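Local coordinates for protein UTP-glucose-1-phosphate uridylyltransferase 2 (Trypanosoma brucei, PDB 3GUE) that probably catalyses the transfer of a uridylyl group from UTP to alpha-D-glucose 1-phosphate, giving UDP-glucose and diphosphate, at residues 240-245 and 304-309; 224-229 and 369-374; 244-249 and 364-369; 219-224 and 374-379. All coordinates share one frame; numbering follows the deposited sequence.

Contact 1 of 4, residues 240-245 and 304-309; sequences LGFLME and NNIWIN. With UPG (uridine-5'-diphosphate-glucose), chain C.
Phe242 to Glu245 and Asn305 to Ile308 pair as antiparallel neighbours inside the large mixed sheet, strand 242-248 beside strand 300-309, with the short axes 167° apart. Leu243 and Trp307 form the hydrogen-bonded pair: Leu243 N gives to Trp307 O and Trp307 N to Leu243 O. Beyond them Asn309 N binds Gly241 O at 2.9 Å and Glu245 N binds Asn305 O at 3.0 Å. On the face carrying Phe242, Met244, Ile306 and Ile308, the CG2 methyl of Ile306 sits over the Phe242 ring, 3.8 Å from its centroid, a CH-pi contact. The other branch of Ile306 turns to Met244, CD1 lying 3.6 Å from Met244 CG. Both side chains point the same way there. At the end nearer the nucleotide sugar, Asn305 ND2 donates to Glu245 OE1 over 2.9 Å. Glu245 OE1 lies close to the Asn305 amide plane, whereas ND2 comes to it from above the carboxylate plane, the two planes being 76° apart. A water receives the Trp307 NE1 hydrogen in the plane of the indole and donates to Glu245 OE2 at 2.6 Å; the same OE2 is in a salt bridge with Arg371, so this buried carboxylate is held at both oxygens. Asn304 then lays its amide against the glucose, CG 3.5 Å from C2' of UPG, while its ND2 is bonded to Asn219. A central mixed sheet with the sugar-nucleotide pocket along one margin, here reached by Asn304 of strand 300-309, is consistent with the GT-A-like fold of this family.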
# COMPACT_ATOMS: atom_id res chain seq x y z
N LEU A 240 -2.88 5.32 -23.25
CA LEU A 240 -1.98 5.46 -22.09
C LEU A 240 -1.35 4.12 -21.74
O LEU A 240 -2.03 3.09 -21.86
CB LEU A 240 -2.75 5.93 -20.85
CG LEU A 240 -3.56 7.22 -20.86
CD1 LEU A 240 -4.01 7.50 -19.44
CD2 LEU A 240 -2.73 8.35 -21.42
N GLY A 241 -0.08 4.14 -21.32
CA GLY A 241 0.59 2.96 -20.79
C GLY A 241 0.34 2.77 -19.30
O GLY A 241 0.44 1.66 -18.77
N PHE A 242 0.02 3.87 -18.64
CA PHE A 242 -0.03 3.91 -17.19
C PHE A 242 -1.01 5.02 -16.79
O PHE A 242 -0.92 6.16 -17.28
CB PHE A 242 1.39 4.17 -16.68
CG PHE A 242 1.52 4.35 -15.19
CD1 PHE A 242 2.09 3.34 -14.40
CD2 PHE A 242 1.18 5.53 -14.59
CE1 PHE A 242 2.29 3.53 -13.03
CE2 PHE A 242 1.31 5.73 -13.21
CZ PHE A 242 1.89 4.74 -12.42
N LEU A 243 -1.97 4.66 -15.94
CA LEU A 243 -2.87 5.58 -15.32
C LEU A 243 -2.84 5.38 -13.81
O LEU A 243 -3.08 4.28 -13.32
CB LEU A 243 -4.29 5.42 -15.87
CG LEU A 243 -5.33 6.49 -15.53
CD1 LEU A 243 -6.37 6.57 -16.62
CD2 LEU A 243 -6.03 6.29 -14.15
N MET A 244 -2.55 6.44 -13.07
CA MET A 244 -2.61 6.46 -11.60
C MET A 244 -3.87 7.16 -11.07
O MET A 244 -4.12 8.30 -11.42
CB MET A 244 -1.39 7.22 -11.05
CG MET A 244 -1.45 7.44 -9.54
SD MET A 244 -0.11 8.47 -8.92
CE MET A 244 1.31 7.41 -9.20
N GLU A 245 -4.65 6.50 -10.20
CA GLU A 245 -5.75 7.17 -9.53
C GLU A 245 -5.18 7.91 -8.32
O GLU A 245 -4.38 7.33 -7.59
CB GLU A 245 -6.86 6.18 -9.09
CG GLU A 245 -7.44 5.26 -10.17
CD GLU A 245 -8.70 4.57 -9.66
OE1 GLU A 245 -8.92 4.57 -8.42
OE2 GLU A 245 -9.49 4.05 -10.49
N ASN A 304 -2.56 4.28 -5.09
CA ASN A 304 -1.89 3.02 -5.55
C ASN A 304 -2.86 2.10 -6.35
O ASN A 304 -2.54 0.95 -6.63
CB ASN A 304 -1.11 2.30 -4.42
CG ASN A 304 0.35 1.90 -4.85
OD1 ASN A 304 0.93 2.51 -5.76
ND2 ASN A 304 0.92 0.86 -4.21
N ASN A 305 -4.05 2.61 -6.66
CA ASN A 305 -4.93 2.03 -7.68
C ASN A 305 -4.29 2.44 -9.02
O ASN A 305 -4.46 3.59 -9.47
CB ASN A 305 -6.36 2.62 -7.63
CG ASN A 305 -7.10 2.38 -6.28
OD1 ASN A 305 -6.74 1.52 -5.47
ND2 ASN A 305 -8.14 3.17 -6.06
N ILE A 306 -3.57 1.51 -9.65
CA ILE A 306 -2.84 1.79 -10.90
C ILE A 306 -3.22 0.83 -12.03
O ILE A 306 -3.18 -0.38 -11.85
CB ILE A 306 -1.29 1.67 -10.72
CG1 ILE A 306 -0.77 2.42 -9.48
CG2 ILE A 306 -0.56 2.07 -11.98
CD1 ILE A 306 -1.01 3.89 -9.52
N TRP A 307 -3.54 1.40 -13.19
CA TRP A 307 -3.77 0.66 -14.43
C TRP A 307 -2.52 0.64 -15.30
O TRP A 307 -1.95 1.69 -15.63
CB TRP A 307 -4.86 1.31 -15.25
CG TRP A 307 -6.28 1.08 -14.77
CD1 TRP A 307 -6.99 1.85 -13.90
CD2 TRP A 307 -7.16 0.03 -15.19
NE1 TRP A 307 -8.24 1.34 -13.73
CE2 TRP A 307 -8.38 0.21 -14.50
CE3 TRP A 307 -7.03 -1.06 -16.05
CZ2 TRP A 307 -9.47 -0.66 -14.64
CZ3 TRP A 307 -8.13 -1.94 -16.21
CH2 TRP A 307 -9.34 -1.71 -15.51
N ILE A 308 -2.15 -0.55 -15.73
CA ILE A 308 -1.07 -0.66 -16.69
C ILE A 308 -1.52 -1.37 -17.97
O ILE A 308 -2.39 -2.26 -17.95
CB ILE A 308 0.22 -1.28 -16.06
CG1 ILE A 308 -0.03 -2.70 -15.57
CG2 ILE A 308 0.82 -0.35 -14.90
CD1 ILE A 308 1.29 -3.46 -15.20
N ASN A 309 -0.98 -0.90 -19.08
CA ASN A 309 -1.07 -1.60 -20.34
C ASN A 309 0.10 -2.59 -20.39
O ASN A 309 1.29 -2.20 -20.28
CB ASN A 309 -1.05 -0.61 -21.53
CG ASN A 309 -1.16 -1.31 -22.90
OD1 ASN A 309 -0.33 -2.12 -23.25
ND2 ASN A 309 -2.20 -1.01 -23.64
N1 UPG C . 3.63 -4.76 -0.73
C2 UPG C . 4.06 -5.81 -1.56
N3 UPG C . 5.43 -5.99 -1.69
C4 UPG C . 6.36 -5.21 -1.04
C5 UPG C . 5.94 -4.15 -0.23
C6 UPG C . 4.58 -3.91 -0.06
O2 UPG C . 3.31 -6.58 -2.16
O4 UPG C . 7.56 -5.48 -1.22
C1C UPG C . 2.16 -4.50 -0.56
C2C UPG C . 1.57 -4.32 0.84
O2C UPG C . 1.32 -5.58 1.47
C3C UPG C . 0.25 -3.63 0.47
C4C UPG C . 0.67 -2.71 -0.67
O4C UPG C . 1.90 -3.26 -1.22
O3C UPG C . -0.65 -4.60 -0.05
C5C UPG C . 0.98 -1.27 -0.16
O5C UPG C . 2.12 -1.18 0.66
PA UPG C . 2.14 -0.24 1.96
O1A UPG C . 0.86 -0.54 2.67
O2A UPG C . 3.41 -0.33 2.69
O3A UPG C . 1.97 1.26 1.29
PB UPG C . 3.16 2.26 0.80
O1B UPG C . 4.04 1.51 -0.11
O2B UPG C . 3.74 3.01 1.96
O3B UPG C . 2.25 3.34 0.04
C1' UPG C . 1.52 2.93 -1.17
C2' UPG C . 1.99 3.78 -2.34
C3' UPG C . 1.75 5.24 -1.97
C4' UPG C . 0.25 5.46 -1.73
C5' UPG C . -0.26 4.50 -0.62
C6' UPG C . -1.76 4.48 -0.59
O2' UPG C . 3.39 3.58 -2.61
O3' UPG C . 2.27 6.07 -3.00
O4' UPG C . -0.01 6.80 -1.37
O5' UPG C . 0.13 3.12 -0.85
O6' UPG C . -2.20 3.91 0.64
O HOH W 1 -3.51 2.05 -23.83
O HOH W 2 -10.29 2.04 -11.89

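Contact 2 of 4, residues 224-229 and 369-374; sequences GATLDV and RERFAP. With UPG (uridine-5'-diphosphate-glucose), chain C.
Gly224 lies against the short 3-10 turn of Arg369 to Arg371, its CA only 4.3 Å from that of Arg371. A CB here would press on Glu370 O and the Arg371-Phe372 peptide, so the close backbone approach depends on the missing side chain. The Gly224 carbonyl takes a CA-H...O contact from Arg371, O to CA 3.4 Å. At Ala225 the methyl turns away from the turn and packs on Asn305. Thr226 faces Arg371 again: its CG2 methyl covers one face of the guanidinium, 3.5 Å from Arg371 NE, and it also touches CD of the extended chain, which it crosses obliquely. That extension, from CG to NE, carries the charged tip on to Asp228. Here OD2 comes to the guanidinium edge, forming a salt bridge with Arg371 NH2; the modelled separation is very short and its exact length is doubtful. OD2 alone makes the bridge, and with the planes 67° apart it is not a flat two-pronged pairing. Asp228 OD1 bonds weakly to Arg230 N and Leu231 N. Just after the turn, Phe372 brings its ring edge to the glucose, CE1 3.4 Å from O6' of UPG, while Pro374 CD lies over the ring centre. Around this loop, Phe372 packs on Phe301 and Thr303 of strand 300-309, and Leu61 of helix 61-64 meets both Arg371 and Asp228, Asp228 standing at the N-cap of helix 229-237.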
# COMPACT_ATOMS: atom_id res chain seq x y z
N GLY A 224 -11.52 -0.29 -1.04
CA GLY A 224 -12.34 0.62 -1.86
C GLY A 224 -12.06 0.52 -3.36
O GLY A 224 -12.86 0.99 -4.19
N ALA A 225 -10.91 -0.06 -3.70
CA ALA A 225 -10.42 -0.17 -5.08
C ALA A 225 -11.47 -0.85 -5.97
O ALA A 225 -12.11 -1.81 -5.56
CB ALA A 225 -9.07 -0.92 -5.13
N THR A 226 -11.70 -0.27 -7.14
CA THR A 226 -12.70 -0.79 -8.07
C THR A 226 -12.14 -0.81 -9.50
O THR A 226 -11.49 0.13 -9.96
CB THR A 226 -14.09 -0.00 -7.97
OG1 THR A 226 -15.09 -0.68 -8.73
CG2 THR A 226 -14.00 1.46 -8.48
N LEU A 227 -12.38 -1.91 -10.19
CA LEU A 227 -12.17 -1.92 -11.63
C LEU A 227 -13.29 -1.06 -12.29
O LEU A 227 -14.46 -1.45 -12.30
CB LEU A 227 -12.17 -3.36 -12.13
CG LEU A 227 -11.49 -3.51 -13.49
CD1 LEU A 227 -10.78 -4.86 -13.63
CD2 LEU A 227 -12.44 -3.26 -14.64
N ASP A 228 -12.93 0.11 -12.80
CA ASP A 228 -13.90 1.01 -13.47
C ASP A 228 -13.73 0.82 -14.96
O ASP A 228 -12.73 1.27 -15.52
CB ASP A 228 -13.62 2.47 -13.10
CG ASP A 228 -14.68 3.45 -13.64
OD1 ASP A 228 -15.40 3.19 -14.63
OD2 ASP A 228 -14.78 4.54 -13.05
N VAL A 229 -14.67 0.14 -15.60
CA VAL A 229 -14.55 -0.03 -17.06
C VAL A 229 -14.56 1.33 -17.83
O VAL A 229 -13.89 1.45 -18.85
CB VAL A 229 -15.57 -1.06 -17.62
CG1 VAL A 229 -15.32 -1.31 -19.13
CG2 VAL A 229 -15.48 -2.38 -16.85
N ARG A 369 -13.02 9.88 -3.17
CA ARG A 369 -12.52 9.18 -2.00
C ARG A 369 -13.12 7.79 -1.82
O ARG A 369 -12.52 6.98 -1.15
CB ARG A 369 -12.74 10.01 -0.72
CG ARG A 369 -11.99 9.48 0.49
CD ARG A 369 -10.75 10.31 0.78
NE ARG A 369 -9.85 9.67 1.74
CZ ARG A 369 -8.52 9.81 1.71
NH1 ARG A 369 -7.94 10.53 0.76
NH2 ARG A 369 -7.75 9.19 2.60
N GLU A 370 -14.28 7.48 -2.41
CA GLU A 370 -14.85 6.16 -2.10
C GLU A 370 -14.06 5.00 -2.73
O GLU A 370 -14.31 3.83 -2.44
CB GLU A 370 -16.38 6.11 -2.33
CG GLU A 370 -17.17 7.28 -1.67
CD GLU A 370 -17.23 7.22 -0.13
OE1 GLU A 370 -17.90 6.29 0.38
OE2 GLU A 370 -16.65 8.11 0.55
N ARG A 371 -13.05 5.33 -3.54
CA ARG A 371 -12.14 4.31 -4.09
C ARG A 371 -10.86 4.05 -3.29
O ARG A 371 -9.98 3.32 -3.75
CB ARG A 371 -11.76 4.65 -5.53
CG ARG A 371 -12.95 4.72 -6.45
CD ARG A 371 -12.54 4.75 -7.88
NE ARG A 371 -13.72 4.90 -8.71
CZ ARG A 371 -13.71 5.00 -10.04
NH1 ARG A 371 -12.57 4.99 -10.71
NH2 ARG A 371 -14.86 5.16 -10.69
N PHE A 372 -10.76 4.66 -2.11
CA PHE A 372 -9.52 4.67 -1.34
C PHE A 372 -9.87 4.68 0.18
O PHE A 372 -10.29 5.70 0.70
CB PHE A 372 -8.68 5.91 -1.75
CG PHE A 372 -7.34 6.03 -1.05
CD1 PHE A 372 -6.38 5.02 -1.14
CD2 PHE A 372 -7.01 7.19 -0.35
CE1 PHE A 372 -5.15 5.14 -0.51
CE2 PHE A 372 -5.77 7.33 0.28
CZ PHE A 372 -4.83 6.31 0.20
N ALA A 373 -9.75 3.51 0.82
CA ALA A 373 -9.88 3.28 2.25
C ALA A 373 -8.59 2.60 2.74
O ALA A 373 -8.57 1.39 3.00
CB ALA A 373 -11.10 2.37 2.57
N PRO A 374 -7.50 3.38 2.86
CA PRO A 374 -6.19 2.78 3.15
C PRO A 374 -6.07 2.36 4.61
O PRO A 374 -6.65 3.01 5.51
CB PRO A 374 -5.21 3.94 2.90
CG PRO A 374 -6.01 5.16 3.32
CD PRO A 374 -7.40 4.86 2.75
N1 UPG C . 3.63 -4.76 -0.73
C2 UPG C . 4.06 -5.81 -1.56
N3 UPG C . 5.43 -5.99 -1.69
C4 UPG C . 6.36 -5.21 -1.04
C5 UPG C . 5.94 -4.15 -0.23
C6 UPG C . 4.58 -3.91 -0.06
O2 UPG C . 3.31 -6.58 -2.16
O4 UPG C . 7.56 -5.48 -1.22
C1C UPG C . 2.16 -4.50 -0.56
C2C UPG C . 1.57 -4.32 0.84
O2C UPG C . 1.32 -5.58 1.47
C3C UPG C . 0.25 -3.63 0.47
C4C UPG C . 0.67 -2.71 -0.67
O4C UPG C . 1.90 -3.26 -1.22
O3C UPG C . -0.65 -4.60 -0.05
C5C UPG C . 0.98 -1.27 -0.16
O5C UPG C . 2.12 -1.18 0.66
PA UPG C . 2.14 -0.24 1.96
O1A UPG C . 0.86 -0.54 2.67
O2A UPG C . 3.41 -0.33 2.69
O3A UPG C . 1.97 1.26 1.29
PB UPG C . 3.16 2.26 0.80
O1B UPG C . 4.04 1.51 -0.11
O2B UPG C . 3.74 3.01 1.96
O3B UPG C . 2.25 3.34 0.04
C1' UPG C . 1.52 2.93 -1.17
C2' UPG C . 1.99 3.78 -2.34
C3' UPG C . 1.75 5.24 -1.97
C4' UPG C . 0.25 5.46 -1.73
C5' UPG C . -0.26 4.50 -0.62
C6' UPG C . -1.76 4.48 -0.59
O2' UPG C . 3.39 3.58 -2.61
O3' UPG C . 2.27 6.07 -3.00
O4' UPG C . -0.01 6.80 -1.37
O5' UPG C . 0.13 3.12 -0.85
O6' UPG C . -2.20 3.91 0.64

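Contact 3 of 4, residues 244-249 and 364-369; sequences MEVCRR and AVVVPR
Glu245 and Val367 meet at about a right angle where strand 242-248 runs parallel to strand 362-366. Starting at Glu245 CB, the side chain lies 3.8 Å from both Val367 methyls, CG1 and CG2. CG, placed anti to the carbonyl carbon (chi1 -54°), runs on past CG1, and CD keeps to the same methyl. At the tip OE1 reaches CG2 of Val367 at 3.6 Å, while its polar partner is Asn305; OE2 passes more loosely by CG1 and is paired with Arg371. The isopropyl group of Val367 therefore lines the length of a chain whose charged end is satisfied elsewhere. Backbone bonds hold the register: Val365 N to Met244 O, Val246 N to Val365 O at 3.0 Å, and Val367 N to Val246 O at 2.8 Å. Strand 362-366 is the outermost strand at this end of the mixed sheet, added parallel to strand 242-248, and the short axes cross at -37°. On the face of Met244 and Val246, Val246 CG2 touches Val366 CG2 at 3.8 Å, and Ala364 CB fits beside Met244 CB; Leu259 of strand 257-262 packs on Met244, Val246 and Ala364. Farther along, the chains separate enough for a water to join them, accepting from Arg248 N and donating to Val367 O at 2.6 Å. Cys247 SG rests 3.8 Å from Val367 O, and Cys247 CB lies near Arg369 NH1. Bent at chi2 (103°), the Arg369 chain carries its guanidinium back toward strand 242-248 and into a salt bridge with Asp253.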
# COMPACT_ATOMS: atom_id res chain seq x y z
N MET A 244 -2.55 6.44 -13.07
CA MET A 244 -2.61 6.46 -11.60
C MET A 244 -3.87 7.16 -11.07
O MET A 244 -4.12 8.30 -11.42
CB MET A 244 -1.39 7.22 -11.05
CG MET A 244 -1.45 7.44 -9.54
SD MET A 244 -0.11 8.47 -8.92
CE MET A 244 1.31 7.41 -9.20
N GLU A 245 -4.65 6.50 -10.20
CA GLU A 245 -5.75 7.17 -9.53
C GLU A 245 -5.18 7.91 -8.32
O GLU A 245 -4.38 7.33 -7.59
CB GLU A 245 -6.86 6.18 -9.09
CG GLU A 245 -7.44 5.26 -10.17
CD GLU A 245 -8.70 4.57 -9.66
OE1 GLU A 245 -8.92 4.57 -8.42
OE2 GLU A 245 -9.49 4.05 -10.49
N VAL A 246 -5.52 9.19 -8.16
CA VAL A 246 -5.18 9.98 -6.96
C VAL A 246 -6.45 10.53 -6.30
O VAL A 246 -7.49 10.67 -6.95
CB VAL A 246 -4.23 11.17 -7.27
CG1 VAL A 246 -2.89 10.69 -7.82
CG2 VAL A 246 -4.89 12.19 -8.24
N CYS A 247 -6.35 10.87 -5.01
CA CYS A 247 -7.42 11.57 -4.31
C CYS A 247 -6.94 12.96 -3.86
O CYS A 247 -5.74 13.17 -3.60
CB CYS A 247 -7.89 10.75 -3.09
SG CYS A 247 -8.75 9.17 -3.46
N ARG A 248 -7.88 13.89 -3.78
CA ARG A 248 -7.68 15.10 -3.00
C ARG A 248 -7.25 14.65 -1.59
O ARG A 248 -8.01 13.98 -0.86
CB ARG A 248 -8.96 15.97 -3.00
CG ARG A 248 -9.01 17.10 -1.95
CD ARG A 248 -8.09 18.25 -2.31
NE ARG A 248 -8.18 19.38 -1.37
CZ ARG A 248 -7.48 20.51 -1.48
NH1 ARG A 248 -6.64 20.67 -2.49
NH2 ARG A 248 -7.62 21.48 -0.57
N ARG A 249 -6.01 14.96 -1.26
CA ARG A 249 -5.44 14.63 0.02
C ARG A 249 -6.27 15.21 1.18
O ARG A 249 -6.76 16.33 1.09
CB ARG A 249 -4.01 15.13 0.11
CG ARG A 249 -3.14 14.37 1.11
CD ARG A 249 -1.74 14.90 1.01
NE ARG A 249 -0.80 14.26 1.93
CZ ARG A 249 0.45 14.67 2.10
NH1 ARG A 249 0.91 15.70 1.39
NH2 ARG A 249 1.24 14.04 2.95
N ALA A 364 -2.23 10.92 -14.40
CA ALA A 364 -2.87 10.78 -13.11
C ALA A 364 -4.25 11.47 -13.18
O ALA A 364 -4.37 12.56 -13.77
CB ALA A 364 -2.02 11.39 -12.04
N VAL A 365 -5.26 10.86 -12.58
CA VAL A 365 -6.63 11.42 -12.55
C VAL A 365 -7.18 11.46 -11.14
O VAL A 365 -7.00 10.49 -10.38
CB VAL A 365 -7.59 10.54 -13.42
CG1 VAL A 365 -9.02 11.17 -13.54
CG2 VAL A 365 -6.98 10.27 -14.77
N VAL A 366 -7.88 12.53 -10.76
CA VAL A 366 -8.48 12.58 -9.42
C VAL A 366 -9.78 11.77 -9.32
O VAL A 366 -10.71 12.00 -10.10
CB VAL A 366 -8.71 14.03 -8.88
CG1 VAL A 366 -9.04 13.96 -7.39
CG2 VAL A 366 -7.48 14.89 -9.09
N VAL A 367 -9.83 10.82 -8.39
CA VAL A 367 -10.98 9.95 -8.25
C VAL A 367 -11.67 10.26 -6.91
O VAL A 367 -11.04 10.86 -6.01
CB VAL A 367 -10.64 8.41 -8.44
CG1 VAL A 367 -9.97 8.16 -9.80
CG2 VAL A 367 -9.79 7.83 -7.26
N PRO A 368 -12.97 9.94 -6.80
CA PRO A 368 -13.64 10.15 -5.52
C PRO A 368 -13.00 9.33 -4.37
O PRO A 368 -12.48 8.23 -4.59
CB PRO A 368 -15.07 9.68 -5.79
CG PRO A 368 -15.22 9.70 -7.28
CD PRO A 368 -13.88 9.37 -7.82
N ARG A 369 -13.02 9.88 -3.17
CA ARG A 369 -12.52 9.18 -2.00
C ARG A 369 -13.12 7.79 -1.82
O ARG A 369 -12.52 6.98 -1.15
CB ARG A 369 -12.74 10.01 -0.72
CG ARG A 369 -11.99 9.48 0.49
CD ARG A 369 -10.75 10.31 0.78
NE ARG A 369 -9.85 9.67 1.74
CZ ARG A 369 -8.52 9.81 1.71
NH1 ARG A 369 -7.94 10.53 0.76
NH2 ARG A 369 -7.75 9.19 2.60
O HOH W 3 -10.57 12.82 -4.44

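Contact 4 of 4, residues 219-224 and 374-379; sequences NGDNLG and PVKTCS. With UPG (uridine-5'-diphosphate-glucose), chain C.
Lys376 crosses Asp221 at about a right angle, its CE lying 3.2 Å from Asp221 OD1 and its NZ in a salt bridge with OD2 of the same carboxylate. The ammonium meets OD2 on the syn side, while OD1 accepts the Val375 backbone N on its anti side at 2.9 Å, both donors standing somewhat out of the carboxylate plane. One carboxylate thus grips both the lysine and the main chain just before it. Bends at chi2 and chi3 (-74° and 103°) bring NZ to the nucleotide sugar, where it donates to O1A of UPG at 2.8 Å and, at 3.1 Å each, to O3A and O6'. Together these residues belong to the UDP-glucose site: Lys376 spans the alpha-phosphate and the glucose. Asn219 ND2 lies close to Lys376 NZ, but both are donors, and each turns to the ligand, Asn219 giving its hydrogen to O5' at 2.9 Å. The type I turn from Asn219 to Asn222 also presents Gly220 N to the ribose hydroxyl O3C at 3.0 Å; a CB on Gly220 would be crowded by that oxygen. Past the turn, Asn222 OD1 accepts from Gly224 N, making an Asx turn, and Asn222 ND2 binds Arg371 O. Val375 CB lies near Asp221 CB, and its side chain touches Leu381 and Leu384 of helix 378-385.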
# COMPACT_ATOMS: atom_id res chain seq x y z
N ASN A 219 -3.61 -1.87 -3.61
CA ASN A 219 -3.14 -2.29 -2.33
C ASN A 219 -4.03 -3.34 -1.70
O ASN A 219 -5.26 -3.23 -1.75
CB ASN A 219 -3.04 -1.06 -1.39
CG ASN A 219 -1.83 -0.18 -1.70
OD1 ASN A 219 -0.93 -0.55 -2.46
ND2 ASN A 219 -1.81 1.00 -1.07
N GLY A 220 -3.44 -4.39 -1.13
CA GLY A 220 -4.26 -5.36 -0.37
C GLY A 220 -5.09 -4.81 0.79
O GLY A 220 -6.11 -5.39 1.16
N ASP A 221 -4.64 -3.70 1.37
CA ASP A 221 -5.33 -3.00 2.48
C ASP A 221 -6.47 -2.05 2.04
O ASP A 221 -7.28 -1.61 2.86
CB ASP A 221 -4.33 -2.23 3.34
CG ASP A 221 -3.60 -1.13 2.56
OD1 ASP A 221 -4.05 0.03 2.60
OD2 ASP A 221 -2.61 -1.42 1.89
N ASN A 222 -6.58 -1.80 0.74
CA ASN A 222 -7.56 -0.84 0.20
C ASN A 222 -8.76 -1.55 -0.38
O ASN A 222 -8.74 -1.99 -1.52
CB ASN A 222 -6.93 0.07 -0.87
CG ASN A 222 -7.94 1.07 -1.45
OD1 ASN A 222 -9.00 1.31 -0.87
ND2 ASN A 222 -7.61 1.67 -2.59
N LEU A 223 -9.81 -1.64 0.42
CA LEU A 223 -10.99 -2.41 0.05
C LEU A 223 -11.98 -1.49 -0.69
O LEU A 223 -13.12 -1.86 -0.96
CB LEU A 223 -11.60 -3.06 1.30
CG LEU A 223 -10.70 -4.11 2.00
CD1 LEU A 223 -11.29 -4.55 3.31
CD2 LEU A 223 -10.50 -5.32 1.08
N GLY A 224 -11.52 -0.29 -1.04
CA GLY A 224 -12.34 0.62 -1.86
C GLY A 224 -12.06 0.52 -3.36
O GLY A 224 -12.86 0.99 -4.19
N PRO A 374 -7.50 3.38 2.86
CA PRO A 374 -6.19 2.78 3.15
C PRO A 374 -6.07 2.36 4.61
O PRO A 374 -6.65 3.01 5.51
CB PRO A 374 -5.21 3.94 2.90
CG PRO A 374 -6.01 5.16 3.32
CD PRO A 374 -7.40 4.86 2.75
N VAL A 375 -5.31 1.30 4.84
CA VAL A 375 -4.87 0.92 6.20
C VAL A 375 -3.37 0.71 6.18
O VAL A 375 -2.90 -0.37 5.79
CB VAL A 375 -5.60 -0.36 6.71
CG1 VAL A 375 -5.05 -0.80 8.11
CG2 VAL A 375 -7.16 -0.11 6.78
N LYS A 376 -2.63 1.76 6.58
CA LYS A 376 -1.18 1.74 6.73
C LYS A 376 -0.82 1.59 8.20
O LYS A 376 0.24 1.03 8.55
CB LYS A 376 -0.56 3.07 6.25
CG LYS A 376 -1.05 3.61 4.94
CD LYS A 376 -0.49 2.80 3.80
CE LYS A 376 -1.52 1.84 3.25
NZ LYS A 376 -1.04 1.35 1.93
N THR A 377 -1.72 2.06 9.06
CA THR A 377 -1.49 2.10 10.51
C THR A 377 -2.68 1.55 11.31
O THR A 377 -3.76 1.28 10.76
CB THR A 377 -1.24 3.54 11.01
OG1 THR A 377 -2.44 4.30 10.84
CG2 THR A 377 -0.08 4.21 10.27
N CYS A 378 -2.46 1.40 12.61
CA CYS A 378 -3.50 0.94 13.53
C CYS A 378 -4.58 2.02 13.69
O CYS A 378 -5.73 1.67 13.88
CB CYS A 378 -2.91 0.53 14.89
SG CYS A 378 -2.02 -1.04 14.96
N SER A 379 -4.19 3.30 13.58
CA SER A 379 -5.15 4.42 13.47
C SER A 379 -6.12 4.33 12.30
O SER A 379 -7.31 4.61 12.47
CB SER A 379 -4.50 5.83 13.53
OG SER A 379 -3.31 5.95 12.76
N1 UPG C . 3.63 -4.76 -0.73
C2 UPG C . 4.06 -5.81 -1.56
N3 UPG C . 5.43 -5.99 -1.69
C4 UPG C . 6.36 -5.21 -1.04
C5 UPG C . 5.94 -4.15 -0.23
C6 UPG C . 4.58 -3.91 -0.06
O2 UPG C . 3.31 -6.58 -2.16
O4 UPG C . 7.56 -5.48 -1.22
C1C UPG C . 2.16 -4.50 -0.56
C2C UPG C . 1.57 -4.32 0.84
O2C UPG C . 1.32 -5.58 1.47
C3C UPG C . 0.25 -3.63 0.47
C4C UPG C . 0.67 -2.71 -0.67
O4C UPG C . 1.90 -3.26 -1.22
O3C UPG C . -0.65 -4.60 -0.05
C5C UPG C . 0.98 -1.27 -0.16
O5C UPG C . 2.12 -1.18 0.66
PA UPG C . 2.14 -0.24 1.96
O1A UPG C . 0.86 -0.54 2.67
O2A UPG C . 3.41 -0.33 2.69
O3A UPG C . 1.97 1.26 1.29
PB UPG C . 3.16 2.26 0.80
O1B UPG C . 4.04 1.51 -0.11
O2B UPG C . 3.74 3.01 1.96
O3B UPG C . 2.25 3.34 0.04
C1' UPG C . 1.52 2.93 -1.17
C2' UPG C . 1.99 3.78 -2.34
C3' UPG C . 1.75 5.24 -1.97
C4' UPG C . 0.25 5.46 -1.73
C5' UPG C . -0.26 4.50 -0.62
C6' UPG C . -1.76 4.48 -0.59
O2' UPG C . 3.39 3.58 -2.61
O3' UPG C . 2.27 6.07 -3.00
O4' UPG C . -0.01 6.80 -1.37
O5' UPG C . 0.13 3.12 -0.85
O6' UPG C . -2.20 3.91 0.64

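Overall arrangement
From the N terminus, the chain leaves strand 214-219 through 219-224 and 224-229, then enters helix 229-237 and strand 242-248. That strand is shared: 240-245 pairs with 304-309 in contact 1, closing the shortest loop, and 244-249 pairs with 364-369 in contact 3, starting from the same strand and closing a longer one. Contact 2 encloses both, and contact 4, the widest loop, encloses contact 2. The inner pair joins strands 300-309, 242-248 and 362-366 side by side in the mixed sheet; the outer pair ties the loop after strand 214-219 to the segment running from strand 362-366 to helix 378-385. Contacts 1, 2 and 4 all touch UPG, while contact 3 does not touch it.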